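Putative alpha-ketoglutarate-dependent taurine dioxygenase (Burkholderia xenovorans, PDB 5HSX) probably acts as an iron- and 2-oxoglutarate-dependent dioxygenase of the TauD/TfdA family, with its natural substrate not established. Local coordinates at residues A217-V229 / V238-P250. Residues are numbered along the deposited sequence; the frame is centred on the assembly and turned at random.
With EDO (1,2-ethanediol), chain P.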
ATOM      1  N   ALA B 217      -2.481   7.032 -20.254  1.00 18.32           N
ATOM      2  CA  ALA B 217      -1.939   6.981 -18.900  1.00 15.83           C
ATOM      3  C   ALA B 217      -1.865   8.380 -18.313  1.00 17.28           C
ATOM      4  O   ALA B 217      -1.448   9.320 -18.990  1.00 16.02           O
ATOM      5  CB  ALA B 217      -0.538   6.356 -18.892  1.00 18.91           C
ATOM      6  N   LEU B 218      -2.232   8.506 -17.035  1.00 17.06           N
ATOM      7  CA  LEU B 218      -2.101   9.771 -16.316  1.00 18.95           C
ATOM      8  C   LEU B 218      -0.631   9.913 -15.928  1.00 16.26           C
ATOM      9  O   LEU B 218      -0.175   9.359 -14.923  1.00 17.59           O
ATOM     10  CB  LEU B 218      -3.044   9.795 -15.109  1.00 20.03           C
ATOM     11  CG  LEU B 218      -3.193  11.073 -14.286  1.00 21.94           C
ATOM     12  CD1 LEU B 218      -3.544  12.249 -15.188  1.00 18.25           C
ATOM     13  CD2 LEU B 218      -4.270  10.877 -13.202  1.00 18.91           C
ATOM     14  N   TYR B 219       0.125  10.643 -16.754  1.00 16.96           N
ATOM     15  CA  TYR B 219       1.589  10.561 -16.779  1.00 13.46           C
ATOM     16  C   TYR B 219       2.186  11.612 -15.844  1.00 16.38           C
ATOM     17  O   TYR B 219       2.886  12.530 -16.257  1.00 20.54           O
ATOM     18  CB  TYR B 219       2.072  10.754 -18.217  1.00 14.00           C
ATOM     19  CG  TYR B 219       3.456  10.231 -18.543  1.00 15.88           C
ATOM     20  CD1 TYR B 219       3.742   8.877 -18.456  1.00 15.44           C
ATOM     21  CD2 TYR B 219       4.457  11.090 -18.987  1.00 22.51           C
ATOM     22  CE1 TYR B 219       5.006   8.383 -18.781  1.00 20.18           C
ATOM     23  CE2 TYR B 219       5.724  10.609 -19.312  1.00 21.81           C
ATOM     24  CZ  TYR B 219       5.990   9.254 -19.210  1.00 21.95           C
ATOM     25  OH  TYR B 219       7.239   8.763 -19.552  1.00 21.99           O
ATOM     26  N   VAL B 220       1.921  11.446 -14.542  1.00 15.57           N
ATOM     27  CA  VAL B 220       2.123  12.536 -13.591  1.00 15.88           C
ATOM     28  C   VAL B 220       3.298  12.291 -12.645  1.00 19.22           C
ATOM     29  O   VAL B 220       3.442  13.031 -11.667  1.00 17.32           O
ATOM     30  CB  VAL B 220       0.843  12.839 -12.790  1.00 17.17           C
ATOM     31  CG1 VAL B 220      -0.239  13.428 -13.701  1.00 16.59           C
ATOM     32  CG2 VAL B 220       0.319  11.586 -12.069  1.00 16.39           C
ATOM     33  N   SER B 221       4.152  11.290 -12.922  1.00 16.20           N
ATOM     34  CA  SER B 221       5.459  11.041 -12.289  1.00 15.62           C
ATOM     35  C   SER B 221       5.774  11.971 -11.111  1.00 18.66           C
ATOM     36  O   SER B 221       6.518  12.951 -11.282  1.00 17.33           O
ATOM     37  CB  SER B 221       6.552  11.168 -13.359  1.00 20.62           C
ATOM     38  OG  SER B 221       7.783  10.651 -12.890  1.00 21.26           O
ATOM     39  N   PRO B 222       5.252  11.703  -9.901  1.00 19.78           N
ATOM     40  CA  PRO B 222       5.225  12.762  -8.873  1.00 14.15           C
ATOM     41  C   PRO B 222       6.593  13.265  -8.426  1.00 18.89           C
ATOM     42  O   PRO B 222       6.705  14.447  -8.072  1.00 21.13           O
ATOM     43  CB  PRO B 222       4.448  12.102  -7.711  1.00 17.14           C
ATOM     44  CG  PRO B 222       3.493  11.161  -8.442  1.00 17.21           C
ATOM     45  CD  PRO B 222       4.355  10.582  -9.553  1.00 19.01           C
ATOM     46  N   SER B 223       7.638  12.436  -8.431  1.00 17.62           N
ATOM     47  CA  SER B 223       8.939  12.947  -7.994  1.00 21.82           C
ATOM     48  C   SER B 223       9.547  13.947  -8.970  1.00 24.62           C
ATOM     49  O   SER B 223      10.377  14.767  -8.558  1.00 21.43           O
ATOM     50  CB  SER B 223       9.936  11.807  -7.793  1.00 24.47           C
ATOM     51  OG  SER B 223       9.547  10.985  -6.724  1.00 22.26           O
ATOM     52  N   PHE B 224       9.180  13.893 -10.249  1.00 20.78           N
ATOM     53  CA  PHE B 224       9.864  14.675 -11.273  1.00 18.94           C
ATOM     54  C   PHE B 224       9.005  15.745 -11.918  1.00 19.14           C
ATOM     55  O   PHE B 224       9.552  16.760 -12.369  1.00 18.07           O
ATOM     56  CB  PHE B 224      10.412  13.743 -12.356  1.00 22.35           C
ATOM     57  CG  PHE B 224      11.280  12.662 -11.795  1.00 25.95           C
ATOM     58  CD1 PHE B 224      12.200  12.966 -10.789  1.00 29.60           C
ATOM     59  CD2 PHE B 224      11.139  11.345 -12.203  1.00 23.26           C
ATOM     60  CE1 PHE B 224      12.991  11.983 -10.225  1.00 32.13           C
ATOM     61  CE2 PHE B 224      11.931  10.348 -11.649  1.00 27.30           C
ATOM     62  CZ  PHE B 224      12.858  10.668 -10.654  1.00 36.26           C
ATOM     63  N   LEU B 225       7.687  15.560 -11.958  1.00 17.13           N
ATOM     64  CA  LEU B 225       6.813  16.559 -12.570  1.00 20.01           C
ATOM     65  C   LEU B 225       6.696  17.766 -11.642  1.00 18.44           C
ATOM     66  O   LEU B 225       6.287  17.636 -10.481  1.00 18.27           O
ATOM     67  CB  LEU B 225       5.446  15.946 -12.872  1.00 19.86           C
ATOM     68  CG  LEU B 225       4.317  16.870 -13.342  1.00 15.44           C
ATOM     69  CD1 LEU B 225       4.712  17.691 -14.615  1.00 16.50           C
ATOM     70  CD2 LEU B 225       3.043  16.048 -13.594  1.00 15.81           C
ATOM     71  N   LYS B 226       7.085  18.939 -12.140  1.00 15.62           N
ATOM     72  CA  LYS B 226       7.202  20.131 -11.304  1.00 19.52           C
ATOM     73  C   LYS B 226       6.097  21.144 -11.523  1.00 19.75           C
ATOM     74  O   LYS B 226       5.688  21.818 -10.569  1.00 18.67           O
ATOM     75  CB  LYS B 226       8.554  20.821 -11.555  1.00 19.97           C
ATOM     76  CG  LYS B 226       9.752  19.907 -11.377  1.00 18.27           C
ATOM     77  CD  LYS B 226       9.740  19.242 -10.017  1.00 20.58           C
ATOM     78  CE  LYS B 226      11.007  18.414  -9.792  1.00 24.62           C
ATOM     79  NZ  LYS B 226      10.948  17.774  -8.443  1.00 22.43           N
ATOM     80  N   SER B 227       5.613  21.289 -12.759  1.00 17.31           N
ATOM     81  CA  SER B 227       4.630  22.319 -13.041  1.00 16.43           C
ATOM     82  C   SER B 227       3.851  21.956 -14.299  1.00 20.77           C
ATOM     83  O   SER B 227       4.324  21.199 -15.154  1.00 17.98           O
ATOM     84  CB  SER B 227       5.296  23.684 -13.215  1.00 22.25           C
ATOM     85  OG  SER B 227       6.196  23.665 -14.319  1.00 23.07           O
ATOM     86  N   ILE B 228       2.668  22.545 -14.410  1.00 17.90           N
ATOM     87  CA  ILE B 228       1.812  22.410 -15.585  1.00 16.11           C
ATOM     88  C   ILE B 228       2.008  23.648 -16.448  1.00 18.55           C
ATOM     89  O   ILE B 228       1.922  24.775 -15.949  1.00 17.76           O
ATOM     90  CB  ILE B 228       0.341  22.238 -15.170  1.00 14.39           C
ATOM     91  CG1 ILE B 228       0.167  20.916 -14.403  1.00 18.69           C
ATOM     92  CG2 ILE B 228      -0.597  22.304 -16.407  1.00 15.58           C
ATOM     93  CD1 ILE B 228      -1.249  20.706 -13.821  1.00 18.99           C
ATOM     94  N   VAL B 229       2.273  23.443 -17.741  1.00 15.82           N
ATOM     95  CA  VAL B 229       2.565  24.558 -18.640  1.00 19.27           C
ATOM     96  C   VAL B 229       1.317  25.405 -18.849  1.00 20.94           C
ATOM     97  O   VAL B 229       0.215  24.879 -19.053  1.00 19.64           O
ATOM     98  CB  VAL B 229       3.106  24.034 -19.980  1.00 19.65           C
ATOM     99  CG1 VAL B 229       3.304  25.180 -20.961  1.00 21.18           C
ATOM    100  CG2 VAL B 229       4.421  23.286 -19.750  1.00 21.35           C
ATOM    101  N   VAL B 238      -2.334  23.246  -7.253  1.00 12.68           N
ATOM    102  CA  VAL B 238      -3.598  22.628  -6.854  1.00 13.01           C
ATOM    103  C   VAL B 238      -3.910  21.421  -7.740  1.00 17.32           C
ATOM    104  O   VAL B 238      -4.296  20.342  -7.260  1.00 14.88           O
ATOM    105  CB  VAL B 238      -4.722  23.681  -6.910  1.00 16.63           C
ATOM    106  CG1 VAL B 238      -6.087  23.026  -6.960  1.00 18.86           C
ATOM    107  CG2 VAL B 238      -4.616  24.622  -5.701  1.00 17.03           C
ATOM    108  N   LEU B 239      -3.741  21.589  -9.050  1.00 15.17           N
ATOM    109  CA  LEU B 239      -4.061  20.512  -9.982  1.00 14.86           C
ATOM    110  C   LEU B 239      -3.106  19.337  -9.829  1.00 12.75           C
ATOM    111  O   LEU B 239      -3.534  18.177  -9.877  1.00 15.12           O
ATOM    112  CB  LEU B 239      -4.023  21.025 -11.427  1.00 16.17           C
ATOM    113  CG  LEU B 239      -5.172  21.978 -11.770  1.00 16.66           C
ATOM    114  CD1 LEU B 239      -4.893  22.651 -13.113  1.00 16.83           C
ATOM    115  CD2 LEU B 239      -6.512  21.222 -11.767  1.00 17.93           C
ATOM    116  N   LEU B 240      -1.806  19.606  -9.659  1.00 12.69           N
ATOM    117  CA  LEU B 240      -0.877  18.497  -9.442  1.00 13.84           C
ATOM    118  C   LEU B 240      -1.196  17.737  -8.157  1.00 14.14           C
ATOM    119  O   LEU B 240      -1.198  16.500  -8.157  1.00 16.21           O
ATOM    120  CB  LEU B 240       0.569  18.994  -9.427  1.00 14.53           C
ATOM    121  CG  LEU B 240       1.077  19.450 -10.796  1.00 16.99           C
ATOM    122  CD1 LEU B 240       2.511  19.929 -10.651  1.00 17.64           C
ATOM    123  CD2 LEU B 240       1.004  18.310 -11.802  1.00 16.91           C
ATOM    124  N   GLU B 241      -1.480  18.449  -7.055  1.00 14.51           N
ATOM    125  CA  GLU B 241      -1.817  17.752  -5.812  1.00 13.69           C
ATOM    126  C   GLU B 241      -3.101  16.934  -5.956  1.00 16.91           C
ATOM    127  O   GLU B 241      -3.213  15.840  -5.385  1.00 15.76           O
ATOM    128  CB  GLU B 241      -1.903  18.750  -4.645  1.00 14.20           C
ATOM    129  CG  GLU B 241      -0.498  19.298  -4.327  1.00 14.85           C
ATOM    130  CD  GLU B 241      -0.423  20.187  -3.108  1.00 24.79           C
ATOM    131  OE1 GLU B 241      -1.460  20.426  -2.455  1.00 26.33           O
ATOM    132  OE2 GLU B 241       0.693  20.664  -2.824  1.00 25.02           O
ATOM    133  N   LEU B 242      -4.071  17.435  -6.724  1.00 13.43           N
ATOM    134  CA  LEU B 242      -5.283  16.662  -7.002  1.00 14.07           C
ATOM    135  C   LEU B 242      -4.949  15.361  -7.723  1.00 14.58           C
ATOM    136  O   LEU B 242      -5.411  14.282  -7.327  1.00 14.75           O
ATOM    137  CB  LEU B 242      -6.248  17.503  -7.843  1.00 13.23           C
ATOM    138  CG  LEU B 242      -7.484  16.786  -8.396  1.00 16.72           C
ATOM    139  CD1 LEU B 242      -8.476  16.493  -7.249  1.00 17.12           C
ATOM    140  CD2 LEU B 242      -8.119  17.625  -9.510  1.00 16.50           C
ATOM    141  N   LEU B 243      -4.146  15.449  -8.792  1.00 15.59           N
ATOM    142  CA  LEU B 243      -3.820  14.264  -9.588  1.00 12.29           C
ATOM    143  C   LEU B 243      -2.890  13.319  -8.833  1.00 17.62           C
ATOM    144  O   LEU B 243      -3.020  12.095  -8.954  1.00 14.78           O
ATOM    145  CB  LEU B 243      -3.200  14.691 -10.933  1.00 15.17           C
ATOM    146  CG  LEU B 243      -4.074  15.596 -11.800  1.00 15.37           C
ATOM    147  CD1 LEU B 243      -3.293  16.084 -13.028  1.00 17.36           C
ATOM    148  CD2 LEU B 243      -5.338  14.856 -12.269  1.00 13.48           C
ATOM    149  N   TRP B 244      -1.975  13.861  -8.029  1.00 16.08           N
ATOM    150  CA  TRP B 244      -1.050  13.016  -7.282  1.00 14.48           C
ATOM    151  C   TRP B 244      -1.762  12.271  -6.159  1.00 16.17           C
ATOM    152  O   TRP B 244      -1.436  11.114  -5.866  1.00 15.19           O
ATOM    153  CB  TRP B 244       0.082  13.866  -6.710  1.00 14.79           C
ATOM    154  CG  TRP B 244       1.053  14.352  -7.749  1.00 14.50           C
ATOM    155  CD1 TRP B 244       1.236  13.851  -9.019  1.00 17.14           C
ATOM    156  CD2 TRP B 244       1.956  15.448  -7.619  1.00 14.64           C
ATOM    157  NE1 TRP B 244       2.209  14.567  -9.668  1.00 16.20           N
ATOM    158  CE2 TRP B 244       2.673  15.549  -8.831  1.00 16.03           C
ATOM    159  CE3 TRP B 244       2.240  16.352  -6.587  1.00 18.02           C
ATOM    160  CZ2 TRP B 244       3.664  16.514  -9.036  1.00 19.55           C
ATOM    161  CZ3 TRP B 244       3.235  17.314  -6.792  1.00 22.04           C
ATOM    162  CH2 TRP B 244       3.927  17.388  -8.013  1.00 19.62           C
ATOM    163  N   GLU B 245      -2.697  12.929  -5.483  1.00 16.97           N
ATOM    164  CA  GLU B 245      -3.521  12.226  -4.506  1.00 20.61           C
ATOM    165  C   GLU B 245      -4.330  11.123  -5.185  1.00 19.52           C
ATOM    166  O   GLU B 245      -4.441   9.998  -4.675  1.00 17.52           O
ATOM    167  CB  GLU B 245      -4.419  13.251  -3.815  1.00 21.48           C
ATOM    168  CG  GLU B 245      -5.644  12.746  -3.119  1.00 31.35           C
ATOM    169  CD  GLU B 245      -6.414  13.896  -2.484  1.00 27.21           C
ATOM    170  OE1 GLU B 245      -6.252  14.061  -1.271  1.00 17.89           O
ATOM    171  OE2 GLU B 245      -7.125  14.666  -3.200  1.00 18.36           O
ATOM    172  N   HIS B 246      -4.866  11.424  -6.363  1.00 14.27           N
ATOM    173  CA  HIS B 246      -5.686  10.463  -7.088  1.00 16.27           C
ATOM    174  C   HIS B 246      -4.886   9.209  -7.452  1.00 16.92           C
ATOM    175  O   HIS B 246      -5.348   8.082  -7.231  1.00 17.82           O
ATOM    176  CB  HIS B 246      -6.253  11.158  -8.331  1.00 15.05           C
ATOM    177  CG  HIS B 246      -7.105  10.283  -9.203  1.00 15.35           C
ATOM    178  ND1 HIS B 246      -8.397   9.933  -8.875  1.00 16.63           N
ATOM    179  CD2 HIS B 246      -6.851   9.710 -10.405  1.00 16.01           C
ATOM    180  CE1 HIS B 246      -8.905   9.179  -9.839  1.00 21.01           C
ATOM    181  NE2 HIS B 246      -7.987   9.027 -10.776  1.00 15.83           N
ATOM    182  N   VAL B 247      -3.682   9.377  -8.010  1.00 16.00           N
ATOM    183  CA  VAL B 247      -2.953   8.220  -8.533  1.00 16.00           C
ATOM    184  C   VAL B 247      -2.416   7.324  -7.437  1.00 18.16           C
ATOM    185  O   VAL B 247      -2.003   6.198  -7.728  1.00 19.03           O
ATOM    186  CB  VAL B 247      -1.751   8.573  -9.443  1.00 17.59           C
ATOM    187  CG1 VAL B 247      -2.204   9.335 -10.669  1.00 24.77           C
ATOM    188  CG2 VAL B 247      -0.637   9.303  -8.665  1.00 13.80           C
ATOM    189  N   THR B 248      -2.394   7.792  -6.192  1.00 15.30           N
ATOM    190  CA  THR B 248      -1.931   6.968  -5.096  1.00 17.61           C
ATOM    191  C   THR B 248      -3.075   6.319  -4.330  1.00 18.95           C
ATOM    192  O   THR B 248      -2.833   5.735  -3.267  1.00 20.78           O
ATOM    193  CB  THR B 248      -1.027   7.783  -4.143  1.00 19.30           C
ATOM    194  OG1 THR B 248      -1.665   9.006  -3.759  1.00 20.67           O
ATOM    195  CG2 THR B 248       0.288   8.119  -4.838  1.00 19.90           C
ATOM    196  N   ARG B 249      -4.305   6.371  -4.846  1.00 16.39           N
ATOM    197  CA  ARG B 249      -5.398   5.687  -4.161  1.00 17.88           C
ATOM    198  C   ARG B 249      -5.158   4.177  -4.173  1.00 16.47           C
ATOM    199  O   ARG B 249      -4.681   3.632  -5.177  1.00 17.24           O
ATOM    200  CB  ARG B 249      -6.753   6.033  -4.794  1.00 18.42           C
ATOM    201  CG  ARG B 249      -7.169   7.468  -4.430  1.00 24.51           C
ATOM    202  CD  ARG B 249      -8.645   7.607  -4.138  1.00 39.62           C
ATOM    203  NE  ARG B 249      -9.468   7.286  -5.301  1.00 45.67           N
ATOM    204  CZ  ARG B 249      -9.809   8.153  -6.254  1.00 49.18           C
ATOM    205  NH1 ARG B 249     -10.574   7.733  -7.259  1.00 43.25           N
ATOM    206  NH2 ARG B 249      -9.390   9.431  -6.214  1.00 24.23           N
ATOM    207  N   PRO B 250      -5.436   3.484  -3.057  1.00 20.30           N
ATOM    208  CA  PRO B 250      -5.100   2.049  -2.949  1.00 19.38           C
ATOM    209  C   PRO B 250      -5.694   1.184  -4.039  1.00 19.94           C
ATOM    210  O   PRO B 250      -5.102   0.155  -4.388  1.00 20.37           O
ATOM    211  CB  PRO B 250      -5.664   1.663  -1.568  1.00 25.69           C
ATOM    212  CG  PRO B 250      -5.717   2.933  -0.804  1.00 28.73           C
ATOM    213  CD  PRO B 250      -5.985   4.031  -1.804  1.00 21.26           C
TER
HETATM  214  C1  EDO P 404       3.464  21.679  -4.397  1.00 46.75           C
HETATM  215  O1  EDO P 404       2.827  20.421  -4.109  1.00 33.97           O
HETATM  216  C2  EDO P 404       4.279  21.622  -5.690  1.00 50.67           C
HETATM  217  O2  EDO P 404       3.430  21.649  -6.844  1.00 44.24           O
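W244 lays its indole against the loop 219-224, which joins strands 216-218 and 225-228. Its NE1 donates a hydrogen bond to V220 O at 2.8 Å. The bond is bent, 140° at the hydrogen, and V220 O lies 23° out of the ring plane. P222 lies over one indole face in a CH-pi contact, its CB 3.8 Å from the centroid of the five-membered ring. L225 O meets the ring edge in plane, 3.2 Å from CZ2. Between strand 225-228 and the helix the packing is tight and apolar. With CG anti to the carbonyl carbon (chi1 -70°), L240 turns its fork toward the strand: CD2 sits 3.5 Å from L225 CD2 and also touches I228 CG1, and CD1 lies against K226 O. Further along, V247 CG1 receives both L218 CD2 (3.6 Å) and V220 CG2 (3.7 Å), the latter tip to tip. L206 of strand 200-209 touches L225, I228 and L243 and extends this core. The looser side carries K226 and S227. There K226 NZ reaches back to donate a hydrogen bond to S223 O. Between the two segments the contact is thus mainly apolar, with one indole N-H bond to the loop backbone; S236, earlier in the helix, adds a bond to I228 N.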